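Long-range contact in neck and C-terminal motor domain of Kar3 (Candida glabrata, PDB 4GKR), which probably uses ATP hydrolysis to drive movement along microtubules as the motor domain of a kinesin-14 that partners with Vik1-type proteins: residues I136-D144 / L210-L220. Residues are numbered along the deposited sequence; the frame is centred on the assembly and turned at random.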
ATOM      1  N   ILE A 136       1.399  -4.894  11.638  1.00 32.63           N
ATOM      2  CA  ILE A 136       2.370  -5.123  12.709  1.00 34.43           C
ATOM      3  C   ILE A 136       1.783  -6.083  13.741  1.00 36.33           C
ATOM      4  O   ILE A 136       2.417  -7.067  14.127  1.00 36.67           O
ATOM      5  CB  ILE A 136       2.866  -3.811  13.354  1.00 35.23           C
ATOM      6  CG1 ILE A 136       3.925  -3.158  12.449  1.00 34.16           C
ATOM      7  CG2 ILE A 136       3.461  -4.069  14.735  1.00 37.01           C
ATOM      8  CD1 ILE A 136       4.079  -1.651  12.596  1.00 33.32           C
ATOM      9  N   ASN A 137       0.549  -5.833  14.135  1.00 38.15           N
ATOM     10  CA  ASN A 137      -0.107  -6.704  15.111  1.00 41.34           C
ATOM     11  C   ASN A 137      -0.279  -8.149  14.637  1.00 40.53           C
ATOM     12  O   ASN A 137      -0.056  -9.099  15.395  1.00 42.23           O
ATOM     13  CB  ASN A 137      -1.459  -6.138  15.493  1.00 44.49           C
ATOM     14  CG  ASN A 137      -1.839  -6.496  16.897  1.00 50.93           C
ATOM     15  OD1 ASN A 137      -1.113  -6.168  17.853  1.00 56.01           O
ATOM     16  ND2 ASN A 137      -2.970  -7.192  17.048  1.00 52.62           N
ATOM     17  N   HIS A 138      -0.659  -8.302  13.375  1.00 37.73           N
ATOM     18  CA  HIS A 138      -0.894  -9.597  12.795  1.00 37.70           C
ATOM     19  C   HIS A 138       0.372 -10.399  12.782  1.00 38.31           C
ATOM     20  O   HIS A 138       0.367 -11.593  13.095  1.00 38.42           O
ATOM     21  CB  HIS A 138      -1.438  -9.427  11.384  1.00 36.87           C
ATOM     22  CG  HIS A 138      -2.033 -10.676  10.820  1.00 38.02           C
ATOM     23  ND1 HIS A 138      -3.257 -11.119  11.183  1.00 39.94           N
ATOM     24  CD2 HIS A 138      -1.516 -11.611   9.929  1.00 37.77           C
ATOM     25  CE1 HIS A 138      -3.520 -12.278  10.540  1.00 40.68           C
ATOM     26  NE2 HIS A 138      -2.455 -12.576   9.769  1.00 39.98           N
ATOM     27  N   ILE A 139       1.476  -9.735  12.442  1.00 37.54           N
ATOM     28  CA  ILE A 139       2.777 -10.372  12.380  1.00 38.32           C
ATOM     29  C   ILE A 139       3.240 -10.887  13.737  1.00 40.88           C
ATOM     30  O   ILE A 139       3.842 -11.951  13.811  1.00 42.54           O
ATOM     31  CB  ILE A 139       3.805  -9.433  11.753  1.00 37.70           C
ATOM     32  CG1 ILE A 139       3.638  -9.445  10.239  1.00 36.43           C
ATOM     33  CG2 ILE A 139       5.234  -9.819  12.102  1.00 38.45           C
ATOM     34  CD1 ILE A 139       4.229  -8.204   9.602  1.00 35.84           C
ATOM     35  N   PHE A 140       2.937 -10.166  14.810  1.00 42.44           N
ATOM     36  CA  PHE A 140       3.315 -10.625  16.137  1.00 44.62           C
ATOM     37  C   PHE A 140       2.603 -11.901  16.545  1.00 45.52           C
ATOM     38  O   PHE A 140       3.226 -12.792  17.124  1.00 46.71           O
ATOM     39  CB  PHE A 140       3.120  -9.536  17.191  1.00 48.39           C
ATOM     40  CG  PHE A 140       4.244  -8.543  17.246  1.00 51.60           C
ATOM     41  CD1 PHE A 140       5.426  -8.763  16.545  1.00 52.13           C
ATOM     42  CD2 PHE A 140       4.136  -7.393  18.013  1.00 55.20           C
ATOM     43  CE1 PHE A 140       6.469  -7.844  16.589  1.00 54.09           C
ATOM     44  CE2 PHE A 140       5.179  -6.470  18.065  1.00 56.70           C
ATOM     45  CZ  PHE A 140       6.348  -6.694  17.351  1.00 55.10           C
ATOM     46  N   SER A 141       1.302 -11.986  16.255  1.00 44.21           N
ATOM     47  CA  SER A 141       0.539 -13.215  16.457  1.00 44.40           C
ATOM     48  C   SER A 141       1.257 -14.420  15.896  1.00 43.91           C
ATOM     49  O   SER A 141       1.429 -15.425  16.572  1.00 45.43           O
ATOM     50  CB  SER A 141      -0.804 -13.128  15.764  1.00 43.83           C
ATOM     51  OG  SER A 141      -1.723 -12.483  16.591  1.00 46.37           O
ATOM     52  N   TRP A 142       1.659 -14.319  14.638  1.00 41.63           N
ATOM     53  CA  TRP A 142       2.330 -15.422  13.991  1.00 41.84           C
ATOM     54  C   TRP A 142       3.675 -15.709  14.579  1.00 42.75           C
ATOM     55  O   TRP A 142       4.037 -16.872  14.721  1.00 44.60           O
ATOM     56  CB  TRP A 142       2.343 -15.241  12.480  1.00 39.38           C
ATOM     57  CG  TRP A 142       0.952 -15.418  11.951  1.00 39.02           C
ATOM     58  CD1 TRP A 142       0.102 -14.435  11.477  1.00 38.11           C
ATOM     59  CD2 TRP A 142       0.167 -16.659  11.896  1.00 40.27           C
ATOM     60  NE1 TRP A 142      -1.114 -14.973  11.120  1.00 38.88           N
ATOM     61  CE2 TRP A 142      -1.138 -16.296  11.342  1.00 39.94           C
ATOM     62  CE3 TRP A 142       0.421 -17.982  12.197  1.00 42.49           C
ATOM     63  CZ2 TRP A 142      -2.136 -17.226  11.128  1.00 41.71           C
ATOM     64  CZ3 TRP A 142      -0.596 -18.922  11.983  1.00 44.41           C
ATOM     65  CH2 TRP A 142      -1.848 -18.549  11.468  1.00 44.12           C
ATOM     66  N   ILE A 143       4.403 -14.666  14.963  1.00 41.76           N
ATOM     67  CA  ILE A 143       5.664 -14.845  15.657  1.00 43.64           C
ATOM     68  C   ILE A 143       5.456 -15.613  16.952  1.00 47.03           C
ATOM     69  O   ILE A 143       6.153 -16.599  17.197  1.00 49.48           O
ATOM     70  CB  ILE A 143       6.395 -13.504  15.908  1.00 42.90           C
ATOM     71  CG1 ILE A 143       7.249 -13.125  14.706  1.00 40.89           C
ATOM     72  CG2 ILE A 143       7.338 -13.575  17.102  1.00 44.50           C
ATOM     73  CD1 ILE A 143       6.545 -13.237  13.375  1.00 39.65           C
ATOM     74  N   ASP A 144       4.502 -15.183  17.772  1.00 48.55           N
ATOM     75  CA  ASP A 144       4.236 -15.876  19.032  1.00 52.35           C
ATOM     76  C   ASP A 144       4.038 -17.353  18.762  1.00 52.41           C
ATOM     77  O   ASP A 144       4.674 -18.191  19.388  1.00 54.69           O
ATOM     78  CB  ASP A 144       3.021 -15.299  19.768  1.00 56.41           C
ATOM     79  CG  ASP A 144       3.285 -13.903  20.367  1.00 60.48           C
ATOM     80  OD1 ASP A 144       4.446 -13.413  20.277  1.00 62.32           O
ATOM     81  OD2 ASP A 144       2.319 -13.294  20.921  1.00 62.55           O
ATOM     82  N   LEU A 210      11.701  -3.514  16.520  1.00 55.51           N
ATOM     83  CA  LEU A 210      10.425  -3.755  17.218  1.00 55.95           C
ATOM     84  C   LEU A 210      10.539  -4.941  18.186  1.00 59.34           C
ATOM     85  O   LEU A 210      10.334  -6.101  17.815  1.00 60.72           O
ATOM     86  CB  LEU A 210       9.275  -3.920  16.220  1.00 51.67           C
ATOM     87  CG  LEU A 210       9.052  -2.717  15.289  1.00 50.41           C
ATOM     88  CD1 LEU A 210       7.994  -3.011  14.240  1.00 48.91           C
ATOM     89  CD2 LEU A 210       8.676  -1.453  16.044  1.00 51.21           C
ATOM     90  N   ASP A 211      10.900  -4.629  19.427  1.00 62.56           N
ATOM     91  CA  ASP A 211      11.246  -5.638  20.417  1.00 66.65           C
ATOM     92  C   ASP A 211      10.014  -6.147  21.151  1.00 68.00           C
ATOM     93  O   ASP A 211      10.006  -7.275  21.643  1.00 69.73           O
ATOM     94  CB  ASP A 211      12.261  -5.076  21.421  1.00 69.03           C
ATOM     95  N   SER A 212       8.979  -5.309  21.216  1.00 66.16           N
ATOM     96  CA  SER A 212       7.806  -5.580  22.039  1.00 66.67           C
ATOM     97  C   SER A 212       6.560  -4.846  21.544  1.00 65.14           C
ATOM     98  O   SER A 212       6.653  -3.909  20.742  1.00 62.75           O
ATOM     99  CB  SER A 212       8.089  -5.207  23.508  1.00 70.17           C
ATOM    100  OG  SER A 212       8.122  -3.801  23.717  1.00 69.41           O
ATOM    101  N   ARG A 213       5.396  -5.276  22.032  1.00 66.30           N
ATOM    102  CA  ARG A 213       4.143  -4.566  21.771  1.00 66.61           C
ATOM    103  C   ARG A 213       4.157  -3.167  22.409  1.00 67.47           C
ATOM    104  O   ARG A 213       3.561  -2.232  21.875  1.00 65.95           O
ATOM    105  CB  ARG A 213       2.924  -5.404  22.198  1.00 67.93           C
ATOM    106  CG  ARG A 213       2.559  -6.482  21.177  1.00 66.08           C
ATOM    107  CD  ARG A 213       1.308  -7.270  21.540  1.00 66.64           C
ATOM    108  NE  ARG A 213       1.080  -8.404  20.630  1.00 66.51           N
ATOM    109  CZ  ARG A 213       1.621  -9.623  20.765  1.00 67.87           C
ATOM    110  NH1 ARG A 213       2.443  -9.900  21.771  1.00 70.61           N
ATOM    111  NH2 ARG A 213       1.348 -10.580  19.886  1.00 65.58           N
ATOM    112  N   ASP A 214       4.870  -3.032  23.528  1.00 69.90           N
ATOM    113  CA  ASP A 214       5.149  -1.728  24.128  1.00 70.80           C
ATOM    114  C   ASP A 214       5.978  -0.857  23.168  1.00 67.84           C
ATOM    115  O   ASP A 214       5.566   0.251  22.823  1.00 67.79           O
ATOM    116  CB  ASP A 214       5.843  -1.886  25.491  1.00 74.17           C
ATOM    117  N   THR A 215       7.122  -1.372  22.716  1.00 65.62           N
ATOM    118  CA  THR A 215       7.971  -0.671  21.733  1.00 63.76           C
ATOM    119  C   THR A 215       7.222  -0.225  20.452  1.00 60.44           C
ATOM    120  O   THR A 215       7.410   0.897  19.976  1.00 60.09           O
ATOM    121  CB  THR A 215       9.219  -1.501  21.343  1.00 63.18           C
ATOM    122  OG1 THR A 215       9.942  -1.894  22.520  1.00 65.52           O
ATOM    123  CG2 THR A 215      10.137  -0.692  20.438  1.00 61.51           C
ATOM    124  N   VAL A 216       6.379  -1.100  19.910  1.00 57.64           N
ATOM    125  CA  VAL A 216       5.539  -0.768  18.756  1.00 54.29           C
ATOM    126  C   VAL A 216       4.622   0.416  19.084  1.00 56.11           C
ATOM    127  O   VAL A 216       4.602   1.414  18.359  1.00 54.80           O
ATOM    128  CB  VAL A 216       4.696  -1.992  18.306  1.00 52.04           C
ATOM    129  CG1 VAL A 216       3.542  -1.589  17.400  1.00 48.27           C
ATOM    130  CG2 VAL A 216       5.573  -3.027  17.627  1.00 50.51           C
ATOM    131  N   ASP A 217       3.879   0.295  20.185  1.00 59.48           N
ATOM    132  CA  ASP A 217       2.880   1.291  20.578  1.00 61.93           C
ATOM    133  C   ASP A 217       3.472   2.689  20.702  1.00 63.50           C
ATOM    134  O   ASP A 217       2.826   3.655  20.309  1.00 63.64           O
ATOM    135  CB  ASP A 217       2.191   0.893  21.884  1.00 65.10           C
ATOM    136  N   LYS A 218       4.694   2.789  21.230  1.00 64.93           N
ATOM    137  CA  LYS A 218       5.392   4.078  21.330  1.00 67.74           C
ATOM    138  C   LYS A 218       5.642   4.694  19.952  1.00 65.29           C
ATOM    139  O   LYS A 218       5.302   5.850  19.719  1.00 67.15           O
ATOM    140  CB  LYS A 218       6.701   3.957  22.127  1.00 70.37           C
ATOM    141  N   VAL A 219       6.208   3.910  19.040  1.00 62.88           N
ATOM    142  CA  VAL A 219       6.487   4.373  17.671  1.00 61.05           C
ATOM    143  C   VAL A 219       5.249   4.887  16.922  1.00 60.60           C
ATOM    144  O   VAL A 219       5.294   5.958  16.315  1.00 60.72           O
ATOM    145  CB  VAL A 219       7.193   3.275  16.846  1.00 58.99           C
ATOM    146  CG1 VAL A 219       7.414   3.713  15.399  1.00 55.34           C
ATOM    147  CG2 VAL A 219       8.515   2.898  17.507  1.00 60.59           C
ATOM    148  N   LEU A 220       4.156   4.125  16.967  1.00 62.13           N
ATOM    149  CA  LEU A 220       2.909   4.499  16.272  1.00 62.56           C
ATOM    150  C   LEU A 220       2.127   5.642  16.957  1.00 66.70           C
ATOM    151  O   LEU A 220       1.559   6.502  16.274  1.00 67.54           O
ATOM    152  CB  LEU A 220       2.000   3.283  16.056  1.00 60.01           C
ATOM    153  CG  LEU A 220       2.499   2.071  15.249  1.00 57.68           C
ATOM    154  CD1 LEU A 220       1.475   0.950  15.339  1.00 55.23           C
ATOM    155  CD2 LEU A 220       2.802   2.407  13.794  1.00 52.88           C
TER
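Asp144 OD2 receives a hydrogen bond from Arg213 NH2 at 3.1 Å, part of the salt bridge between the two side chains that ties two antiparallel helices across the surface of the motor domain. The bond is fairly straight at the donor (159°) and lies close to the guanidinium plane, but it reaches the oxygen from well above the carboxylate plane. Extended from CG to NE, the arginine side chain runs over helix 131-147 as a knob among Asn137, Phe140, Ser141 and Asp144. Phe140 CB lies over one face of the guanidinium, 3.4 Å from Arg213 NH2, while the phenyl ring stands steeply to that group (74° between planes) and touches the aliphatic stem, Phe140 CD2 to Arg213 CG 3.7 Å. An exposed ion pair thus continues directly into apolar packing. Phe140 CE2 meets Val216 CG2 at 3.5 Å, and CZ approaches the CB of Leu210. With Ile136 CG2 anti to the backbone N, this methyl fits against both branches of Val216, 3.6 Å from CG1. Just before helix 213-222, Ser212 takes the N-cap position, and its OG accepts from Thr215 N at 2.8 Å. The axes of the two helical segments pass 11.6 Å apart at closest and run nearly antiparallel (172°), a wide spacing bridged by Phe140, Arg213 and Val216. Beneath them lies the central sheet of the kinesin P-loop NTPase fold: Phe140 and Leu210 rest on Val155 of strand 152-163, and Ile136 on Phe245 and Ile247 of strand 242-252.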